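Local coordinates for protein ADP-dependent (S)-NAD(P)H-hydrate dehydratase (PDB 3BGK) that probably dehydrates the S form of hydrated NAD(P)H, using ADP that is turned into AMP, and so repairs damaged nicotinamide cofactors, at residues D39-T42 and K43-I46; T303-M306 and K307-E311. All coordinates share one frame; numbering follows the deposited sequence.

Each contact runs along its own helix, interaction 1 on helix 39-45 near the start of the modelled chain and interaction 2 on helix 295-310 at its very end. The two helices touch, the contact centres lie about 10 Å apart, and helix 268-287 packs against both. Both contacts are partly buried, and each has a long salt bridge: Asp39-Lys43 at the margin of the packed face, Arg304-Glu308 on the more open side. Ile46 joins them, its CG2 lying 3.5 Å from Met306 O and its CD1 packing on CB of Met309. Interaction 1 ends by giving two carbonyls to a potassium ion; in interaction 2 Ser310 OG is hydrogen-bonded to Lys307 O in the last turn.

Interaction 1 (D39-T42 and K43-I46); sequences DLLT and KKII. With K (potassium ion), chain C.
Thr42 and Ile46 make the close-packed side of this short helix, their side chains running alongside each other with CG2 of Thr42 3.8 Å from CD1 of Ile46. The threonine methyl gets there because it stands anti to the backbone N, which leaves OG1 beside that N and hydrogen-bonded to the carbonyl of Asp38. On the backbone, Ile46 N donates a nearly straight bond of 2.9 Å to Thr42 O, closing the last turn before the chain leaves helical geometry. At this end the carbonyls turn to a metal: a potassium ion is held by Lys43 O at 2.7 Å and by Ile46 O at 2.9 Å.

At the margin of the packed face Lys43 lies along Asp39. Its chain bends at chi3 and chi4, and CE and NZ both come alongside OD2 of Asp39, NZ at 3.8 Å in a long salt bridge. The solvent side is that of Leu40 and Lys44, both exposed. Lys44 passes obliquely over Leu41, with NZ 3.8 Å from the leucine CD2, but its charge is paired with Glu270.

Helix 268-287 covers Thr42 through Ala274 and Phe277, and helix 295-310 packs on Lys43 and Ile46. Ile45 rests on the loop residues Phe264 and Thr266, while Ile46 also meets Tyr291 of a second subunit.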
ATOM      1  N   ASP A  39      -6.464  33.191  -4.616  1.00 24.25           N
ATOM      2  CA  ASP A  39      -7.461  32.379  -3.946  1.00 24.06           C
ATOM      3  C   ASP A  39      -8.884  32.822  -4.260  1.00 23.87           C
ATOM      4  O   ASP A  39      -9.786  31.991  -4.338  1.00 23.59           O
ATOM      5  CB  ASP A  39      -7.215  32.335  -2.429  1.00 24.24           C
ATOM      6  CG  ASP A  39      -7.227  33.716  -1.774  1.00 24.83           C
ATOM      7  OD1 ASP A  39      -7.063  34.745  -2.471  1.00 25.78           O
ATOM      8  OD2 ASP A  39      -7.393  33.764  -0.539  1.00 25.26           O
ATOM      9  N   LEU A  40      -9.072  34.127  -4.451  1.00 23.69           N
ATOM     10  CA  LEU A  40     -10.388  34.687  -4.753  1.00 23.39           C
ATOM     11  C   LEU A  40     -10.925  34.150  -6.078  1.00 23.13           C
ATOM     12  O   LEU A  40     -12.125  33.893  -6.210  1.00 23.45           O
ATOM     13  CB  LEU A  40     -10.349  36.222  -4.766  1.00 23.51           C
ATOM     14  CG  LEU A  40      -9.705  36.939  -3.567  1.00 23.83           C
ATOM     15  CD1 LEU A  40      -9.650  38.452  -3.783  1.00 23.98           C
ATOM     16  CD2 LEU A  40     -10.394  36.608  -2.245  1.00 24.04           C
ATOM     17  N   LEU A  41     -10.039  33.975  -7.052  1.00 22.50           N
ATOM     18  CA  LEU A  41     -10.416  33.349  -8.307  1.00 21.98           C
ATOM     19  C   LEU A  41     -10.773  31.887  -8.051  1.00 21.79           C
ATOM     20  O   LEU A  41     -11.794  31.397  -8.532  1.00 21.70           O
ATOM     21  CB  LEU A  41      -9.289  33.472  -9.340  1.00 21.89           C
ATOM     22  CG  LEU A  41      -9.525  33.084 -10.814  1.00 21.72           C
ATOM     23  CD1 LEU A  41      -9.386  31.582 -11.045  1.00 21.54           C
ATOM     24  CD2 LEU A  41     -10.855  33.589 -11.355  1.00 21.74           C
ATOM     25  N   THR A  42      -9.928  31.206  -7.279  1.00 21.53           N
ATOM     26  CA  THR A  42     -10.109  29.790  -6.957  1.00 21.05           C
ATOM     27  C   THR A  42     -11.391  29.564  -6.152  1.00 21.15           C
ATOM     28  O   THR A  42     -12.125  28.606  -6.407  1.00 21.19           O
ATOM     29  CB  THR A  42      -8.865  29.244  -6.228  1.00 21.01           C
ATOM     30  OG1 THR A  42      -7.719  29.454  -7.059  1.00 20.91           O
ATOM     31  CG2 THR A  42      -8.995  27.757  -5.930  1.00 20.49           C
ATOM     32  N   LYS A  43     -11.665  30.461  -5.204  1.00 21.16           N
ATOM     33  CA  LYS A  43     -12.931  30.470  -4.479  1.00 21.20           C
ATOM     34  C   LYS A  43     -14.118  30.747  -5.397  1.00 21.17           C
ATOM     35  O   LYS A  43     -15.241  30.332  -5.094  1.00 21.33           O
ATOM     36  CB  LYS A  43     -12.928  31.495  -3.343  1.00 21.26           C
ATOM     37  CG  LYS A  43     -12.070  31.127  -2.147  1.00 22.03           C
ATOM     38  CD  LYS A  43     -12.210  32.174  -1.048  1.00 23.56           C
ATOM     39  CE  LYS A  43     -10.873  32.501  -0.390  1.00 24.66           C
ATOM     40  NZ  LYS A  43     -10.261  31.350   0.337  1.00 25.93           N
ATOM     41  N   LYS A  44     -13.889  31.443  -6.507  1.00 20.97           N
ATOM     42  CA  LYS A  44     -14.966  31.682  -7.467  1.00 20.98           C
ATOM     43  C   LYS A  44     -15.311  30.410  -8.247  1.00 20.53           C
ATOM     44  O   LYS A  44     -16.482  30.165  -8.550  1.00 20.68           O
ATOM     45  CB  LYS A  44     -14.616  32.819  -8.431  1.00 21.32           C
ATOM     46  CG  LYS A  44     -15.792  33.280  -9.297  1.00 22.78           C
ATOM     47  CD  LYS A  44     -15.376  33.528 -10.741  1.00 24.82           C
ATOM     48  CE  LYS A  44     -14.673  34.868 -10.902  1.00 26.34           C
ATOM     49  NZ  LYS A  44     -14.221  35.084 -12.306  1.00 27.46           N
ATOM     50  N   ILE A  45     -14.292  29.611  -8.561  1.00 20.01           N
ATOM     51  CA  ILE A  45     -14.470  28.383  -9.340  1.00 19.53           C
ATOM     52  C   ILE A  45     -15.012  27.230  -8.494  1.00 19.48           C
ATOM     53  O   ILE A  45     -16.039  26.635  -8.836  1.00 19.27           O
ATOM     54  CB  ILE A  45     -13.164  27.967 -10.067  1.00 19.66           C
ATOM     55  CG1 ILE A  45     -12.771  29.024 -11.115  1.00 19.18           C
ATOM     56  CG2 ILE A  45     -13.271  26.550 -10.678  1.00 18.83           C
ATOM     57  CD1 ILE A  45     -13.899  29.471 -12.044  1.00 17.50           C
ATOM     58  N   ILE A  46     -14.330  26.928  -7.391  1.00 19.34           N
ATOM     59  CA  ILE A  46     -14.757  25.846  -6.498  1.00 19.27           C
ATOM     60  C   ILE A  46     -16.078  26.212  -5.806  1.00 19.51           C
ATOM     61  O   ILE A  46     -16.097  26.805  -4.722  1.00 19.43           O
ATOM     62  CB  ILE A  46     -13.640  25.420  -5.495  1.00 18.97           C
ATOM     63  CG1 ILE A  46     -12.343  25.092  -6.260  1.00 18.33           C
ATOM     64  CG2 ILE A  46     -14.104  24.230  -4.657  1.00 18.64           C
ATOM     65  CD1 ILE A  46     -11.153  24.702  -5.412  1.00 16.27           C
TER
HETATM   66  K     K C 279     -16.955  29.226  -3.360  1.00 41.57           K

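Interaction 2 (T303-M306 and K307-E311); sequences TRVM and KEMSE
Arg304 and Glu308 lie side by side one helical turn apart, both pointing the same way, yet their flat ends are turned almost at right angles, with the guanidinium and carboxylate planes 83° apart. NH1 of Arg304 stands almost evenly between the two oxygens of Glu308, 3.9 Å from OE1 and 4.0 Å from OE2, in a long salt bridge. OE1 comes in obliquely to the guanidinium. The arginine chain runs outward with CG anti to the backbone N (chi1 -178°) and bends at chi3, and NH2 makes a salt bridge with Glu301 in the preceding turn.

Round the helix, Val305 and Met309, a selenomethionine, face the interior. Their side chains touch lightly, CG1 of Val305 being 4.4 Å from CG of Met309, and the methionine CG lies closer to the valine carbonyl, 3.2 Å from O. Met306, also a selenomethionine, sends its chain to Leu278 and Phe264.

At the C-terminal end Ser310 OG donates a 2.9 Å hydrogen bond to Lys307 O, and the Ser310 side chain lies about 5 Å from the potassium ion. Met306 and Ser310 meet Tyr291 of the second subunit. The chemistry is therefore split: backbone bonds carry the turn, Val305, Met306 and Met309 pack on Leu278 and Tyr281 of helix 268-287, and the long Arg304-Glu308 pair probably adds only a modest electrostatic attraction.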
ATOM      1  N   THR A 303      -9.008  17.409  -1.221  1.00 14.17           N
ATOM      2  CA  THR A 303     -10.418  17.657  -0.855  1.00 14.59           C
ATOM      3  C   THR A 303     -10.633  18.484   0.398  1.00 14.92           C
ATOM      4  O   THR A 303     -11.575  19.263   0.454  1.00 15.16           O
ATOM      5  CB  THR A 303     -11.315  16.403  -0.735  1.00 14.40           C
ATOM      6  OG1 THR A 303     -10.580  15.296  -0.202  1.00 14.37           O
ATOM      7  CG2 THR A 303     -11.899  16.070  -2.063  1.00 14.51           C
ATOM      8  N   ARG A 304      -9.781  18.304   1.403  1.00 15.49           N
ATOM      9  CA  ARG A 304      -9.888  19.116   2.615  1.00 15.98           C
ATOM     10  C   ARG A 304      -9.769  20.600   2.265  1.00 16.04           C
ATOM     11  O   ARG A 304     -10.496  21.432   2.809  1.00 16.47           O
ATOM     12  CB  ARG A 304      -8.842  18.715   3.659  1.00 15.87           C
ATOM     13  CG  ARG A 304      -8.952  19.500   4.958  1.00 16.75           C
ATOM     14  CD  ARG A 304      -7.826  19.178   5.943  1.00 18.20           C
ATOM     15  NE  ARG A 304      -6.485  19.338   5.371  1.00 19.62           N
ATOM     16  CZ  ARG A 304      -5.890  20.510   5.142  1.00 20.62           C
ATOM     17  NH1 ARG A 304      -6.515  21.655   5.410  1.00 20.70           N
ATOM     18  NH2 ARG A 304      -4.664  20.537   4.629  1.00 20.16           N
ATOM     19  N   VAL A 305      -8.873  20.916   1.334  1.00 16.00           N
ATOM     20  CA  VAL A 305      -8.618  22.302   0.947  1.00 15.91           C
ATOM     21  C   VAL A 305      -9.673  22.813  -0.038  1.00 16.04           C
ATOM     22  O   VAL A 305     -10.106  23.959   0.067  1.00 16.16           O
ATOM     23  CB  VAL A 305      -7.189  22.492   0.390  1.00 15.84           C
ATOM     24  CG1 VAL A 305      -6.954  23.938  -0.013  1.00 15.76           C
ATOM     25  CG2 VAL A 305      -6.150  22.055   1.425  1.00 15.28           C
HETATM   26  N   MSE A 306     -10.089  21.969  -0.979  1.00 16.00           N
HETATM   27  CA  MSE A 306     -11.193  22.315  -1.872  1.00 16.35           C
HETATM   28  C   MSE A 306     -12.456  22.596  -1.064  1.00 16.85           C
HETATM   29  O   MSE A 306     -13.180  23.546  -1.363  1.00 16.85           O
HETATM   30  CB  MSE A 306     -11.451  21.218  -2.906  1.00 16.17           C
HETATM   31  CG  MSE A 306     -10.389  21.117  -3.978  1.00 16.10           C
HETATM   32 SE   MSE A 306     -10.812  19.854  -5.399  1.00 15.79          SE
HETATM   33  CE  MSE A 306     -12.210  20.868  -6.305  1.00 15.31           C
ATOM     34  N   LYS A 307     -12.697  21.774  -0.041  1.00 17.41           N
ATOM     35  CA  LYS A 307     -13.792  21.988   0.907  1.00 18.13           C
ATOM     36  C   LYS A 307     -13.731  23.374   1.552  1.00 19.18           C
ATOM     37  O   LYS A 307     -14.749  24.063   1.619  1.00 19.42           O
ATOM     38  CB  LYS A 307     -13.796  20.909   1.989  1.00 17.73           C
ATOM     39  CG  LYS A 307     -14.892  21.061   3.029  1.00 16.92           C
ATOM     40  CD  LYS A 307     -16.271  20.902   2.413  1.00 15.74           C
ATOM     41  CE  LYS A 307     -17.364  21.319   3.383  1.00 14.25           C
ATOM     42  NZ  LYS A 307     -18.711  21.096   2.789  1.00 11.53           N
ATOM     43  N   GLU A 308     -12.542  23.763   2.023  1.00 20.29           N
ATOM     44  CA  GLU A 308     -12.277  25.110   2.547  1.00 21.35           C
ATOM     45  C   GLU A 308     -12.509  26.189   1.486  1.00 21.90           C
ATOM     46  O   GLU A 308     -13.030  27.263   1.792  1.00 22.01           O
ATOM     47  CB  GLU A 308     -10.835  25.231   3.050  1.00 21.43           C
ATOM     48  CG  GLU A 308     -10.492  24.475   4.325  1.00 22.60           C
ATOM     49  CD  GLU A 308      -9.060  24.749   4.797  1.00 24.28           C
ATOM     50  OE1 GLU A 308      -8.151  24.853   3.942  1.00 24.56           O
ATOM     51  OE2 GLU A 308      -8.838  24.862   6.026  1.00 25.32           O
HETATM   52  N   MSE A 309     -12.104  25.905   0.250  1.00 22.66           N
HETATM   53  CA  MSE A 309     -12.238  26.861  -0.848  1.00 23.53           C
HETATM   54  C   MSE A 309     -13.699  27.070  -1.209  1.00 23.55           C
HETATM   55  O   MSE A 309     -14.083  28.158  -1.633  1.00 23.64           O
HETATM   56  CB  MSE A 309     -11.447  26.405  -2.080  1.00 23.74           C
HETATM   57  CG  MSE A 309      -9.937  26.493  -1.914  1.00 26.02           C
HETATM   58 SE   MSE A 309      -9.244  28.320  -1.958  1.00 31.28          SE
HETATM   59  CE  MSE A 309      -7.895  28.179  -0.573  1.00 29.71           C
ATOM     60  N   SER A 310     -14.504  26.021  -1.039  1.00 23.84           N
ATOM     61  CA  SER A 310     -15.932  26.092  -1.333  1.00 24.04           C
ATOM     62  C   SER A 310     -16.682  26.828  -0.218  1.00 24.29           C
ATOM     63  O   SER A 310     -17.820  27.249  -0.409  1.00 24.49           O
ATOM     64  CB  SER A 310     -16.531  24.700  -1.617  1.00 23.81           C
ATOM     65  OG  SER A 310     -16.755  23.949  -0.435  1.00 23.67           O
ATOM     66  N   GLU A 311     -15.998  27.005   0.918  1.00 24.72           N
ATOM     67  CA  GLU A 311     -16.503  27.667   2.138  1.00 24.93           C
ATOM     68  C   GLU A 311     -17.404  26.750   2.948  1.00 25.06           C
ATOM     69  O   GLU A 311     -16.918  25.945   3.745  1.00 25.36           O
ATOM     70  CB  GLU A 311     -17.187  29.015   1.845  1.00 24.91           C
TER